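Local coordinates for Blr3880 protein (Bradyrhizobium japonicum, PDB 2OOD), which probably catalyses the zinc-dependent hydrolytic deamination of guanine to xanthine and ammonia, at residues Asn299-Ser304 with Gly329-Ser334; Leu88-Glu93 with Gln100-Pro105. All coordinates share one frame; numbering follows the deposited sequence.

Interaction 1 of 2, residues Asn299-Ser304 with Gly329-Ser334; sequences NLFLGS and GGNRFS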
loop_
_atom_site.group_PDB
_atom_site.type_symbol
_atom_site.label_atom_id
_atom_site.label_comp_id
_atom_site.label_asym_id
_atom_site.label_seq_id
_atom_site.Cartn_x
_atom_site.Cartn_y
_atom_site.Cartn_z
ATOM N N ASN A 299 -5.144 8.721 5.034
ATOM C CA ASN A 299 -5.695 8.335 6.322
ATOM C C ASN A 299 -4.783 7.370 7.054
ATOM O O ASN A 299 -4.599 7.494 8.264
ATOM C CB ASN A 299 -7.076 7.705 6.149
ATOM C CG ASN A 299 -8.105 8.699 5.669
ATOM O OD1 ASN A 299 -7.902 9.906 5.764
ATOM N ND2 ASN A 299 -9.221 8.200 5.164
ATOM N N LEU A 300 -4.206 6.418 6.322
ATOM C CA LEU A 300 -3.297 5.430 6.910
ATOM C C LEU A 300 -1.893 5.992 7.144
ATOM O O LEU A 300 -1.288 5.748 8.176
ATOM C CB LEU A 300 -3.209 4.180 6.020
ATOM C CG LEU A 300 -4.496 3.376 5.785
ATOM C CD1 LEU A 300 -4.226 2.222 4.845
ATOM C CD2 LEU A 300 -5.030 2.866 7.107
ATOM N N PHE A 301 -1.376 6.753 6.193
ATOM C CA PHE A 301 -0.042 7.323 6.331
ATOM C C PHE A 301 0.078 8.277 7.529
ATOM O O PHE A 301 1.074 8.250 8.259
ATOM C CB PHE A 301 0.342 8.068 5.045
ATOM C CG PHE A 301 1.761 8.569 5.032
ATOM C CD1 PHE A 301 2.807 7.731 4.654
ATOM C CD2 PHE A 301 2.059 9.867 5.432
ATOM C CE1 PHE A 301 4.127 8.179 4.675
ATOM C CE2 PHE A 301 3.384 10.323 5.457
ATOM C CZ PHE A 301 4.414 9.473 5.077
ATOM N N LEU A 302 -0.925 9.129 7.723
ATOM C CA LEU A 302 -0.897 10.088 8.820
ATOM C C LEU A 302 -1.501 9.540 10.117
ATOM O O LEU A 302 -1.509 10.219 11.139
ATOM C CB LEU A 302 -1.624 11.369 8.408
ATOM C CG LEU A 302 -1.053 12.133 7.210
ATOM C CD1 LEU A 302 -1.930 13.333 6.916
ATOM C CD2 LEU A 302 0.361 12.577 7.502
ATOM N N GLY A 303 -2.010 8.312 10.070
ATOM C CA GLY A 303 -2.587 7.706 11.253
ATOM C C GLY A 303 -3.989 8.172 11.575
ATOM O O GLY A 303 -4.532 7.826 12.618
ATOM N N SER A 304 -4.577 8.952 10.673
ATOM C CA SER A 304 -5.924 9.484 10.856
ATOM C C SER A 304 -6.907 8.417 11.294
ATOM O O SER A 304 -7.657 8.618 12.250
ATOM C CB SER A 304 -6.419 10.127 9.562
ATOM O OG SER A 304 -5.553 11.178 9.166
ATOM N N GLY A 329 -0.269 14.107 2.131
ATOM C CA GLY A 329 -0.734 13.243 3.193
ATOM C C GLY A 329 -0.604 11.816 2.722
ATOM O O GLY A 329 -0.109 10.963 3.453
ATOM N N GLY A 330 -1.053 11.564 1.494
ATOM C CA GLY A 330 -0.962 10.237 0.911
ATOM C C GLY A 330 0.371 10.096 0.207
ATOM O O GLY A 330 0.953 11.094 -0.214
ATOM N N ASN A 331 0.856 8.868 0.052
ATOM C CA ASN A 331 2.151 8.652 -0.577
ATOM C C ASN A 331 2.121 8.118 -2.000
ATOM O O ASN A 331 3.159 7.734 -2.536
ATOM C CB ASN A 331 3.000 7.730 0.312
ATOM C CG ASN A 331 2.313 6.402 0.619
ATOM O OD1 ASN A 331 1.095 6.338 0.782
ATOM N ND2 ASN A 331 3.102 5.341 0.722
ATOM N N ARG A 332 0.945 8.115 -2.620
ATOM C CA ARG A 332 0.797 7.606 -3.984
ATOM C C ARG A 332 0.024 8.568 -4.882
ATOM O O ARG A 332 -0.982 9.144 -4.467
ATOM C CB ARG A 332 0.061 6.267 -3.963
ATOM C CG ARG A 332 0.622 5.248 -2.993
ATOM C CD ARG A 332 1.994 4.770 -3.414
ATOM N NE ARG A 332 2.557 3.862 -2.425
ATOM C CZ ARG A 332 3.783 3.358 -2.483
ATOM N NH1 ARG A 332 4.585 3.672 -3.494
ATOM N NH2 ARG A 332 4.210 2.550 -1.521
ATOM N N PHE A 333 0.482 8.719 -6.123
ATOM C CA PHE A 333 -0.172 9.607 -7.082
ATOM C C PHE A 333 -1.274 8.916 -7.875
ATOM O O PHE A 333 -2.152 9.572 -8.427
ATOM C CB PHE A 333 0.844 10.172 -8.077
ATOM C CG PHE A 333 1.229 11.601 -7.821
ATOM C CD1 PHE A 333 2.289 11.915 -6.977
ATOM C CD2 PHE A 333 0.530 12.637 -8.427
ATOM C CE1 PHE A 333 2.644 13.242 -6.745
ATOM C CE2 PHE A 333 0.880 13.966 -8.197
ATOM C CZ PHE A 333 1.934 14.264 -7.359
ATOM N N SER A 334 -1.229 7.593 -7.938
ATOM C CA SER A 334 -2.215 6.848 -8.706
ATOM C C SER A 334 -3.479 6.428 -7.967
ATOM O O SER A 334 -3.429 6.036 -6.804
ATOM C CB SER A 334 -1.560 5.607 -9.300
ATOM O OG SER A 334 -2.463 4.944 -10.162
#
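Beside the guanine pocket, where the end of helix 296-301 meets the loop after strand 320-323, Phe-301 and Leu-302 pack against the backbone of Gly-329. With chi1 at -174°, CG of Phe-301 lies anti to the backbone N, and the ring runs out beside the Gly-329 carbonyl. Its CD2 is 3.1 Å from Gly-329 O, with CB of Phe-301 at 3.3 Å from the same oxygen; the carbonyl approaches the ring obliquely. On the other ortho carbon, CD1 of Phe-301 lies 4.3 Å from CG of Asn-331, a contact with the amide carbon rather than a polar bond. Leu-302 makes the second contact with Gly-329, through its CD1 methyl, 3.9 Å from Gly-329 CA.

In the (beta/alpha)8 fold of this family, helix 296-301 follows strand 291-294, and the loop of Gly-329 follows strand 320-323 and the zinc ligand Asp-326. The side chain of Leu-302 is about 4 Å from the bound guanine at the nearest atoms. Gly-329 lies about 7 Å from the zinc ion, with the zinc ligands Asp-326 and His-81 near it. The amide of Asn-331 is directed across the dimer interface, where ND2 donates to Met-446 O and Asp-340 OD1 of the second subunit.

Interaction 2 of 2, residues Leu88-Glu93 with Gln100-Pro105; sequences LGAYGE and QKSIYP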
loop_
_atom_site.group_PDB
_atom_site.type_symbol
_atom_site.label_atom_id
_atom_site.label_comp_id
_atom_site.label_asym_id
_atom_site.label_seq_id
_atom_site.Cartn_x
_atom_site.Cartn_y
_atom_site.Cartn_z
ATOM N N LEU A 88 5.739 14.182 -0.608
ATOM C CA LEU A 88 4.768 13.160 -0.238
ATOM C C LEU A 88 5.160 11.996 0.672
ATOM O O LEU A 88 4.432 11.012 0.756
ATOM C CB LEU A 88 4.103 12.587 -1.496
ATOM C CG LEU A 88 4.863 12.241 -2.779
ATOM C CD1 LEU A 88 6.230 11.711 -2.494
ATOM C CD2 LEU A 88 4.055 11.215 -3.536
ATOM N N GLY A 89 6.272 12.081 1.379
ATOM C CA GLY A 89 6.626 10.969 2.239
ATOM C C GLY A 89 7.263 11.453 3.515
ATOM O O GLY A 89 8.189 10.825 4.014
ATOM N N ALA A 90 6.778 12.577 4.037
ATOM C CA ALA A 90 7.315 13.149 5.267
ATOM C C ALA A 90 7.199 12.160 6.422
ATOM O O ALA A 90 6.144 11.569 6.656
ATOM C CB ALA A 90 6.581 14.444 5.615
ATOM N N TYR A 91 8.288 12.004 7.160
ATOM C CA TYR A 91 8.325 11.068 8.273
ATOM C C TYR A 91 7.852 11.535 9.660
ATOM O O TYR A 91 7.958 12.709 10.020
ATOM C CB TYR A 91 9.752 10.521 8.418
ATOM C CG TYR A 91 9.985 9.813 9.730
ATOM C CD1 TYR A 91 9.436 8.560 9.975
ATOM C CD2 TYR A 91 10.690 10.423 10.752
ATOM C CE1 TYR A 91 9.581 7.933 11.212
ATOM C CE2 TYR A 91 10.840 9.806 11.990
ATOM C CZ TYR A 91 10.286 8.560 12.214
ATOM O OH TYR A 91 10.465 7.935 13.438
ATOM N N GLY A 92 7.317 10.566 10.407
ATOM C CA GLY A 92 6.902 10.723 11.795
ATOM C C GLY A 92 5.780 11.539 12.413
ATOM O O GLY A 92 5.618 11.472 13.635
ATOM N N GLU A 93 4.990 12.281 11.648
ATOM C CA GLU A 93 3.952 13.076 12.301
ATOM C C GLU A 93 2.507 12.853 11.883
ATOM O O GLU A 93 2.220 12.448 10.757
ATOM C CB GLU A 93 4.259 14.568 12.141
ATOM C CG GLU A 93 5.559 15.035 12.758
ATOM C CD GLU A 93 5.672 14.663 14.218
ATOM O OE1 GLU A 93 4.662 14.797 14.943
ATOM O OE2 GLU A 93 6.775 14.244 14.638
ATOM N N GLN A 100 2.899 21.758 9.998
ATOM C CA GLN A 100 3.880 22.732 10.469
ATOM C C GLN A 100 5.308 22.343 10.074
ATOM O O GLN A 100 6.059 23.149 9.529
ATOM C CB GLN A 100 3.783 22.856 11.997
ATOM C CG GLN A 100 3.433 24.250 12.525
ATOM C CD GLN A 100 2.096 24.779 12.020
ATOM O OE1 GLN A 100 1.063 24.110 12.110
ATOM N NE2 GLN A 100 2.112 26.001 11.500
ATOM N N LYS A 101 5.672 21.093 10.337
ATOM C CA LYS A 101 7.017 20.620 10.044
ATOM C C LYS A 101 7.407 20.390 8.584
ATOM O O LYS A 101 8.491 20.807 8.165
ATOM C CB LYS A 101 7.306 19.329 10.824
ATOM C CG LYS A 101 8.680 18.740 10.492
ATOM C CD LYS A 101 8.949 17.401 11.192
ATOM C CE LYS A 101 10.335 16.849 10.798
ATOM N NZ LYS A 101 10.679 15.554 11.483
ATOM N N SER A 102 6.541 19.748 7.802
ATOM C CA SER A 102 6.900 19.422 6.424
ATOM C C SER A 102 6.157 20.059 5.249
ATOM O O SER A 102 6.694 20.141 4.143
ATOM C CB SER A 102 6.826 17.908 6.260
ATOM O OG SER A 102 7.376 17.262 7.391
ATOM N N ILE A 103 4.934 20.512 5.470
ATOM C CA ILE A 103 4.156 21.059 4.375
ATOM C C ILE A 103 4.284 22.558 4.099
ATOM O O ILE A 103 4.596 22.957 2.985
ATOM C CB ILE A 103 2.660 20.648 4.551
ATOM C CG1 ILE A 103 2.431 19.266 3.927
ATOM C CG2 ILE A 103 1.739 21.651 3.880
ATOM C CD1 ILE A 103 3.550 18.264 4.157
ATOM N N TYR A 104 4.062 23.390 5.106
ATOM C CA TYR A 104 4.138 24.830 4.907
ATOM C C TYR A 104 5.496 25.308 4.388
ATOM O O TYR A 104 5.558 26.141 3.482
ATOM C CB TYR A 104 3.747 25.551 6.202
ATOM C CG TYR A 104 2.308 25.284 6.621
ATOM C CD1 TYR A 104 1.985 24.991 7.943
ATOM C CD2 TYR A 104 1.268 25.335 5.693
ATOM C CE1 TYR A 104 0.663 24.757 8.332
ATOM C CE2 TYR A 104 -0.061 25.100 6.068
ATOM C CZ TYR A 104 -0.360 24.813 7.391
ATOM O OH TYR A 104 -1.681 24.587 7.772
ATOM N N PRO A 105 6.604 24.798 4.945
ATOM C CA PRO A 105 7.882 25.279 4.415
ATOM C C PRO A 105 8.082 25.015 2.919
ATOM O O PRO A 105 8.884 25.690 2.276
ATOM C CB PRO A 105 8.925 24.579 5.297
ATOM C CG PRO A 105 8.191 23.419 5.893
ATOM C CD PRO A 105 6.807 23.961 6.137
HETATM O O HOH W 1 6.142 15.383 9.213
HETATM O O HOH W 2 9.706 14.174 8.981
HETATM O O HOH W 3 8.655 13.990 12.298
#
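Every torsion of the Lys-101 side chain is close to 180° (chi1 177°), which stretches the chain to full length and carries NZ from helix 95-107 towards the carbonyl of Tyr-91. On the next residue, chi1 of -42° sets OG of Ser-102 anti to its own carbonyl carbon, where it meets the methyl of Ala-90: Ala-90 CB is 3.4 Å from Ser-102 OG and 3.5 Å from Ser-102 CB. Water, not a direct bond, joins the polar groups. Lys-101 NZ stays 4.2 Å from Tyr-91 O, without direct contact. Two waters bridge the step, each accepting from the ammonium group and donating to the carbonyl. One of them also donates to Glu-93 OE2 at 3.0 Å. Glu-93 OE2 and Lys-101 NZ are 5.2 Å apart, too far for direct contact, and this water connects them. A third water is held by Ser-102 OG at 2.9 Å and gives only a weak bond to Tyr-91 O, which thus has three water partners. The aliphatic parts of the two side chains also meet, CG of Glu-93 lying 4.4 Å from CD of Lys-101.

Helix 95-107 has a wider pi-type turn at 100-103 and a kink at Pro-105. Ala-90 and Glu-93 both rest on its Trp-98, a guanine-pocket residue. The loop after barrel strand 70-81 is thereby folded back on the helix it leads into, and beyond the loop lies the second subunit, whose Phe-442 meets the Tyr-91 ring edge-to-face and whose Lys-371 forms a long, weak ion pair with Glu-93.

In the fold
Interaction 2 comes first along the chain, in the loop after strand 70-81 and in helix 95-107; interaction 1 follows much later, after strands 291-294 and 320-323. Their centres are 12 Å apart, on the same side of the chain's centre, and they touch: Phe-301 CZ packs on Ala-90 O, and Leu-302 CD2 lies 3.8 Å from Glu-93 O. In a (beta/alpha)8 barrel the first and last strands are neighbours, consistent with these distant loops meeting beside one guanine pocket. Interaction 1 is buried and nearer the zinc, whereas interaction 2 lies at the surface. The second subunit contacts Glu-93, about 9 Å from the guanine, and both neighbours of Leu-302, about 4 Å from it.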